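Local structure of type III secretion system effector HopBA1 (Pseudomonas syringae pv. aptata, 5T09) at residues L97-G100 with K101-K105; Q154-L157 with Y158-R162. The protein is a virulence factor recognised by the Arabidopsis resistance protein RBA1, which triggers plant cell death and whose self-association it enhances. All blocks are in the same frame, centred on the assembly; numbering follows the deposited sequence.

Contact 1. Residues L97-G100 with K101-K105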
ATOM      1  N   LEU A  97       3.855 -16.418  -6.277  1.00 55.54           N
ATOM      2  CA  LEU A  97       3.868 -16.276  -4.827  1.00 58.18           C
ATOM      3  C   LEU A  97       4.191 -17.595  -4.136  1.00 74.66           C
ATOM      4  O   LEU A  97       4.764 -17.598  -3.041  1.00 73.01           O
ATOM      5  CB  LEU A  97       2.514 -15.736  -4.361  1.00 65.29           C
ATOM      6  CG  LEU A  97       2.448 -14.866  -3.104  1.00 55.57           C
ATOM      7  CD1 LEU A  97       3.424 -13.701  -3.158  1.00 53.24           C
ATOM      8  CD2 LEU A  97       1.029 -14.349  -2.943  1.00 58.96           C
ATOM      9  N   SER A  98       3.836 -18.723  -4.758  1.00 85.09           N
ATOM     10  CA  SER A  98       4.168 -20.024  -4.189  1.00 91.66           C
ATOM     11  C   SER A  98       5.586 -20.456  -4.541  1.00 92.53           C
ATOM     12  O   SER A  98       6.240 -21.131  -3.739  1.00 98.92           O
ATOM     13  CB  SER A  98       3.171 -21.080  -4.667  1.00 96.98           C
ATOM     14  OG  SER A  98       1.853 -20.758  -4.255  1.00100.37           O
ATOM     15  N   ASP A  99       6.076 -20.082  -5.726  1.00 90.16           N
ATOM     16  CA  ASP A  99       7.429 -20.462  -6.114  1.00 93.64           C
ATOM     17  C   ASP A  99       8.478 -19.773  -5.248  1.00 90.09           C
ATOM     18  O   ASP A  99       9.575 -20.313  -5.065  1.00101.99           O
ATOM     19  CB  ASP A  99       7.661 -20.147  -7.591  1.00 95.70           C
ATOM     20  CG  ASP A  99       6.987 -21.148  -8.513  1.00105.06           C
ATOM     21  OD1 ASP A  99       6.783 -22.305  -8.091  1.00114.24           O
ATOM     22  OD2 ASP A  99       6.664 -20.779  -9.662  1.00104.14           O
ATOM     23  N   GLY A 100       8.171 -18.598  -4.715  1.00 77.22           N
ATOM     24  CA  GLY A 100       9.009 -17.951  -3.726  1.00 77.68           C
ATOM     25  C   GLY A 100       9.432 -16.558  -4.147  1.00 68.44           C
ATOM     26  O   GLY A 100       9.068 -16.055  -5.208  1.00 61.74           O
ATOM     27  N   LYS A 101      10.233 -15.941  -3.272  1.00 64.91           N
ATOM     28  CA  LYS A 101      10.658 -14.559  -3.476  1.00 63.74           C
ATOM     29  C   LYS A 101      11.274 -14.358  -4.851  1.00 63.22           C
ATOM     30  O   LYS A 101      11.021 -13.345  -5.513  1.00 63.24           O
ATOM     31  CB  LYS A 101      11.658 -14.159  -2.389  1.00 76.19           C
ATOM     32  CG  LYS A 101      12.117 -12.709  -2.472  1.00 73.14           C
ATOM     33  CD  LYS A 101      13.292 -12.431  -1.548  1.00 75.90           C
ATOM     34  CE  LYS A 101      14.579 -13.041  -2.087  1.00 71.24           C
ATOM     35  NZ  LYS A 101      15.769 -12.620  -1.301  1.00 76.04           N
ATOM     36  N   SER A 102      12.099 -15.306  -5.295  1.00 62.87           N
ATOM     37  CA  SER A 102      12.787 -15.145  -6.571  1.00 66.17           C
ATOM     38  C   SER A 102      11.793 -15.099  -7.724  1.00 60.58           C
ATOM     39  O   SER A 102      11.980 -14.345  -8.686  1.00 63.03           O
ATOM     40  CB  SER A 102      13.789 -16.282  -6.767  1.00 76.31           C
ATOM     41  OG  SER A 102      14.674 -16.370  -5.662  1.00 84.81           O
ATOM     42  N   ALA A 103      10.726 -15.895  -7.643  1.00 62.11           N
ATOM     43  CA  ALA A 103       9.720 -15.900  -8.699  1.00 60.54           C
ATOM     44  C   ALA A 103       8.928 -14.597  -8.721  1.00 55.03           C
ATOM     45  O   ALA A 103       8.633 -14.063  -9.795  1.00 58.43           O
ATOM     46  CB  ALA A 103       8.783 -17.093  -8.518  1.00 62.80           C
ATOM     47  N   VAL A 104       8.570 -14.073  -7.547  1.00 56.45           N
ATOM     48  CA  VAL A 104       7.792 -12.837  -7.492  1.00 53.07           C
ATOM     49  C   VAL A 104       8.579 -11.687  -8.109  1.00 46.69           C
ATOM     50  O   VAL A 104       8.028 -10.862  -8.848  1.00 49.32           O
ATOM     51  CB  VAL A 104       7.381 -12.534  -6.039  1.00 48.93           C
ATOM     52  CG1 VAL A 104       6.742 -11.149  -5.922  1.00 46.57           C
ATOM     53  CG2 VAL A 104       6.420 -13.602  -5.530  1.00 56.47           C
ATOM     54  N   LYS A 105       9.876 -11.611  -7.814  1.00 45.16           N
ATOM     55  CA  LYS A 105      10.693 -10.520  -8.337  1.00 47.99           C
ATOM     56  C   LYS A 105      10.700 -10.528  -9.861  1.00 52.10           C
ATOM     57  O   LYS A 105      10.492  -9.490 -10.502  1.00 50.25           O
ATOM     58  CB  LYS A 105      12.114 -10.629  -7.781  1.00 50.31           C
ATOM     59  CG  LYS A 105      13.041  -9.487  -8.172  1.00 52.09           C
ATOM     60  CD  LYS A 105      14.427  -9.687  -7.579  1.00 56.56           C
ATOM     61  CE  LYS A 105      15.407  -8.622  -8.046  1.00 55.91           C
ATOM     62  NZ  LYS A 105      16.801  -8.935  -7.629  1.00 54.10           N
TER

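Contact 2. Residues Q154-L157 with Y158-R162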
ATOM      1  N   GLN A 154       1.923  18.548 -18.623  1.00 64.35           N
ATOM      2  CA  GLN A 154       1.961  17.096 -18.759  1.00 58.90           C
ATOM      3  C   GLN A 154       2.121  16.422 -17.400  1.00 49.43           C
ATOM      4  O   GLN A 154       1.446  15.427 -17.106  1.00 47.30           O
ATOM      5  CB  GLN A 154       3.090  16.677 -19.703  1.00 60.26           C
ATOM      6  CG  GLN A 154       2.825  16.980 -21.174  1.00 69.84           C
ATOM      7  CD  GLN A 154       4.007  16.636 -22.067  1.00 69.84           C
ATOM      8  OE1 GLN A 154       5.063  16.222 -21.588  1.00 70.33           O
ATOM      9  NE2 GLN A 154       3.835  16.815 -23.374  1.00 68.87           N
ATOM     10  N   LYS A 155       3.009  16.950 -16.555  1.00 56.28           N
ATOM     11  CA  LYS A 155       3.165  16.400 -15.212  1.00 62.13           C
ATOM     12  C   LYS A 155       1.845  16.426 -14.455  1.00 52.03           C
ATOM     13  O   LYS A 155       1.519  15.484 -13.724  1.00 45.60           O
ATOM     14  CB  LYS A 155       4.231  17.178 -14.437  1.00 72.62           C
ATOM     15  CG  LYS A 155       5.599  16.512 -14.383  1.00 79.82           C
ATOM     16  CD  LYS A 155       6.543  17.067 -15.433  1.00 93.50           C
ATOM     17  CE  LYS A 155       7.979  16.671 -15.140  1.00104.00           C
ATOM     18  NZ  LYS A 155       8.942  17.420 -15.991  1.00113.07           N
ATOM     19  N   ILE A 156       1.070  17.498 -14.616  1.00 57.22           N
ATOM     20  CA  ILE A 156      -0.200  17.603 -13.905  1.00 57.38           C
ATOM     21  C   ILE A 156      -1.220  16.642 -14.503  1.00 48.97           C
ATOM     22  O   ILE A 156      -1.873  15.880 -13.780  1.00 42.38           O
ATOM     23  CB  ILE A 156      -0.700  19.058 -13.922  1.00 63.95           C
ATOM     24  CG1 ILE A 156       0.295  19.957 -13.183  1.00 66.73           C
ATOM     25  CG2 ILE A 156      -2.077  19.166 -13.276  1.00 69.94           C
ATOM     26  CD1 ILE A 156       0.094  21.434 -13.427  1.00 80.03           C
ATOM     27  N   LEU A 157      -1.369  16.654 -15.830  1.00 52.82           N
ATOM     28  CA  LEU A 157      -2.319  15.749 -16.471  1.00 56.48           C
ATOM     29  C   LEU A 157      -1.984  14.296 -16.167  1.00 54.05           C
ATOM     30  O   LEU A 157      -2.883  13.484 -15.920  1.00 45.76           O
ATOM     31  CB  LEU A 157      -2.340  15.983 -17.981  1.00 51.05           C
ATOM     32  CG  LEU A 157      -3.020  17.261 -18.463  1.00 50.33           C
ATOM     33  CD1 LEU A 157      -2.704  17.502 -19.924  1.00 56.80           C
ATOM     34  CD2 LEU A 157      -4.523  17.185 -18.247  1.00 50.57           C
ATOM     35  N   TYR A 158      -0.693  13.950 -16.177  1.00 57.45           N
ATOM     36  CA  TYR A 158      -0.286  12.573 -15.914  1.00 55.01           C
ATOM     37  C   TYR A 158      -0.824  12.089 -14.573  1.00 55.50           C
ATOM     38  O   TYR A 158      -1.400  10.998 -14.479  1.00 50.78           O
ATOM     39  CB  TYR A 158       1.240  12.463 -15.955  1.00 62.66           C
ATOM     40  CG  TYR A 158       1.764  11.077 -15.648  1.00 63.57           C
ATOM     41  CD1 TYR A 158       1.969  10.154 -16.665  1.00 64.63           C
ATOM     42  CD2 TYR A 158       2.051  10.691 -14.344  1.00 52.40           C
ATOM     43  CE1 TYR A 158       2.446   8.885 -16.397  1.00 66.28           C
ATOM     44  CE2 TYR A 158       2.524   9.423 -14.063  1.00 64.19           C
ATOM     45  CZ  TYR A 158       2.722   8.523 -15.095  1.00 67.07           C
ATOM     46  OH  TYR A 158       3.194   7.259 -14.825  1.00 67.60           O
HETATM   47  N   MSE A 159      -0.653  12.888 -13.526  1.00 52.03           N
HETATM   48  CA  MSE A 159      -1.093  12.487 -12.196  1.00 50.31           C
HETATM   49  C   MSE A 159      -2.618  12.426 -12.123  1.00 48.74           C
HETATM   50  O   MSE A 159      -3.174  11.507 -11.528  1.00 42.97           O
HETATM   51  CB  MSE A 159      -0.542  13.445 -11.136  1.00 77.49           C
HETATM   52  CG  MSE A 159      -0.659  12.934  -9.699  1.00109.98           C
HETATM   53 SE   MSE A 159       0.179  11.186  -9.389  1.00128.77          SE
HETATM   54  CE  MSE A 159       1.925  11.517 -10.201  1.00128.55           C
ATOM     55  N   LYS A 160      -3.292  13.407 -12.731  1.00 47.70           N
ATOM     56  CA  LYS A 160      -4.751  13.371 -12.789  1.00 44.56           C
ATOM     57  C   LYS A 160      -5.239  12.114 -13.497  1.00 38.08           C
ATOM     58  O   LYS A 160      -6.206  11.482 -13.059  1.00 34.97           O
ATOM     59  CB  LYS A 160      -5.290  14.612 -13.502  1.00 44.74           C
ATOM     60  CG  LYS A 160      -4.881  15.939 -12.888  1.00 55.23           C
ATOM     61  CD  LYS A 160      -5.718  16.283 -11.675  1.00 58.05           C
ATOM     62  CE  LYS A 160      -5.437  17.698 -11.209  1.00 54.18           C
ATOM     63  NZ  LYS A 160      -6.245  18.054 -10.014  1.00 56.83           N
ATOM     64  N   LYS A 161      -4.589  11.742 -14.603  1.00 40.25           N
ATOM     65  CA  LYS A 161      -4.987  10.533 -15.315  1.00 43.10           C
ATOM     66  C   LYS A 161      -4.735   9.293 -14.468  1.00 44.97           C
ATOM     67  O   LYS A 161      -5.579   8.393 -14.410  1.00 40.46           O
ATOM     68  CB  LYS A 161      -4.244  10.440 -16.648  1.00 44.20           C
ATOM     69  CG  LYS A 161      -4.625  11.530 -17.647  1.00 55.98           C
ATOM     70  CD  LYS A 161      -3.688  11.550 -18.851  1.00 69.93           C
ATOM     71  CE  LYS A 161      -4.027  12.685 -19.807  1.00 78.58           C
ATOM     72  NZ  LYS A 161      -3.018  12.827 -20.894  1.00 83.90           N
ATOM     73  N   ARG A 162      -3.584   9.234 -13.793  1.00 44.11           N
ATOM     74  CA  ARG A 162      -3.300   8.109 -12.907  1.00 41.90           C
ATOM     75  C   ARG A 162      -4.361   7.980 -11.822  1.00 42.91           C
ATOM     76  O   ARG A 162      -4.812   6.870 -11.515  1.00 43.93           O
ATOM     77  CB  ARG A 162      -1.917   8.273 -12.277  1.00 40.83           C
ATOM     78  CG  ARG A 162      -0.756   8.131 -13.250  1.00 47.15           C
ATOM     79  CD  ARG A 162      -0.499   6.676 -13.598  1.00 60.55           C
ATOM     80  NE  ARG A 162      -0.272   5.856 -12.412  1.00 63.73           N
ATOM     81  CZ  ARG A 162      -0.358   4.531 -12.394  1.00 65.27           C
ATOM     82  NH1 ARG A 162      -0.668   3.864 -13.498  1.00 56.79           N
ATOM     83  NH2 ARG A 162      -0.140   3.870 -11.266  1.00 70.93           N
TER

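Contact 1. Residues L97-G100 with K101-K105
The chain turns sharply at Gly100, where helix 90-99 gives way to helix 101-112, and brings the CA atoms of Leu97 and Val104 to 5.9 Å from each other. Gly100 leaves the helical region with a positive phi of 124° and a psi of -178°, a conformation open to glycine because it has no side chain to collide with the Asp99 carbonyl. From the N-cap position Gly100 turns its carbonyl into the first turn of the new helix. Its O accepts Val104 N at 3.1 Å in a good helical bond, and also takes a weak, strongly bent bond from Ala103 N.

Val104 has CG2 anti to its carbonyl carbon and beside the backbone N, a placement that brings this methyl to 3.6 Å from Gly100 O and to 3.8 Å from Leu97 CD1. The two buried side chains, Leu97 and Val104, lie alongside each other with the same heading; helix 117-132 packs on both, His131 touching Leu97 and Ser124 touching Val104. Nearer the surface, Asp99 CB comes within 3.4 Å of Ala103 CB, a tight methylene-to-methyl contact. This is a helix-helix junction in which a single glycine with positive phi ends one helix and occupies the N-cap position of the next.

Contact 2. Residues Q154-L157 with Y158-R162
Gln154 O receives Tyr158 N at 2.8 Å, and the same i to i+4 pattern runs on through this regular alpha-helical segment of helix 152-163. Lys160 N reaches Ile156 O at 3.0 Å in an almost straight bond (172°), and Lys161 N reaches Leu157 O at 2.8 Å, while the bond from the N of Met159, modelled as selenomethionine, to Lys155 O is long and weak.

Most of the side chains here lie on the surface, and the lysines meet the preceding turn through their aliphatic parts. Lys160 has CG anti to its carbonyl carbon (chi1 -57°), which sets CG 3.1 Å from Ile156 O; a bend at chi2 (-79°) then turns the chain, leaving CE 4.2 Å from Ile156 CG2. Lys161 stays extended beyond CG, running alongside Leu157 and placing its methylenes by the carbonyl O of that residue.

Tyr158 takes the other course. With CG opposite the backbone N, the Tyr158 ring leaves the preceding turn while CB stays beside Gln154 O. Ile146 of a neighbouring loop touches both Tyr158 and Lys161. The polar ends of the first turn look backward along the chain: Gln154 OE1 accepts a hydrogen bond from Lys150 N, and Lys155 NZ donates to Lys150 O. On the Lys161 side, the extended chain brings CE to 4.1 Å from Leu157 CB.

In the fold
Contact 1 comes wholly before contact 2 in sequence, and the two do not touch: their centres are 33 Å apart and their nearest atoms about 17 Å. Each lies towards the periphery, 19 and 20 Å from the centre of the chain. Between them in sequence come helix 117-132, which packs against contact 1, and strand 136-141, an outermost strand of the mixed, largely parallel sheet. Contact 2 is tied back towards the core by Arg162, which forms a salt bridge with Glu83, just beyond strand 77-82. The potassium ion is held by Asp200, Pro202 and Met205, none of which belongs to either contact.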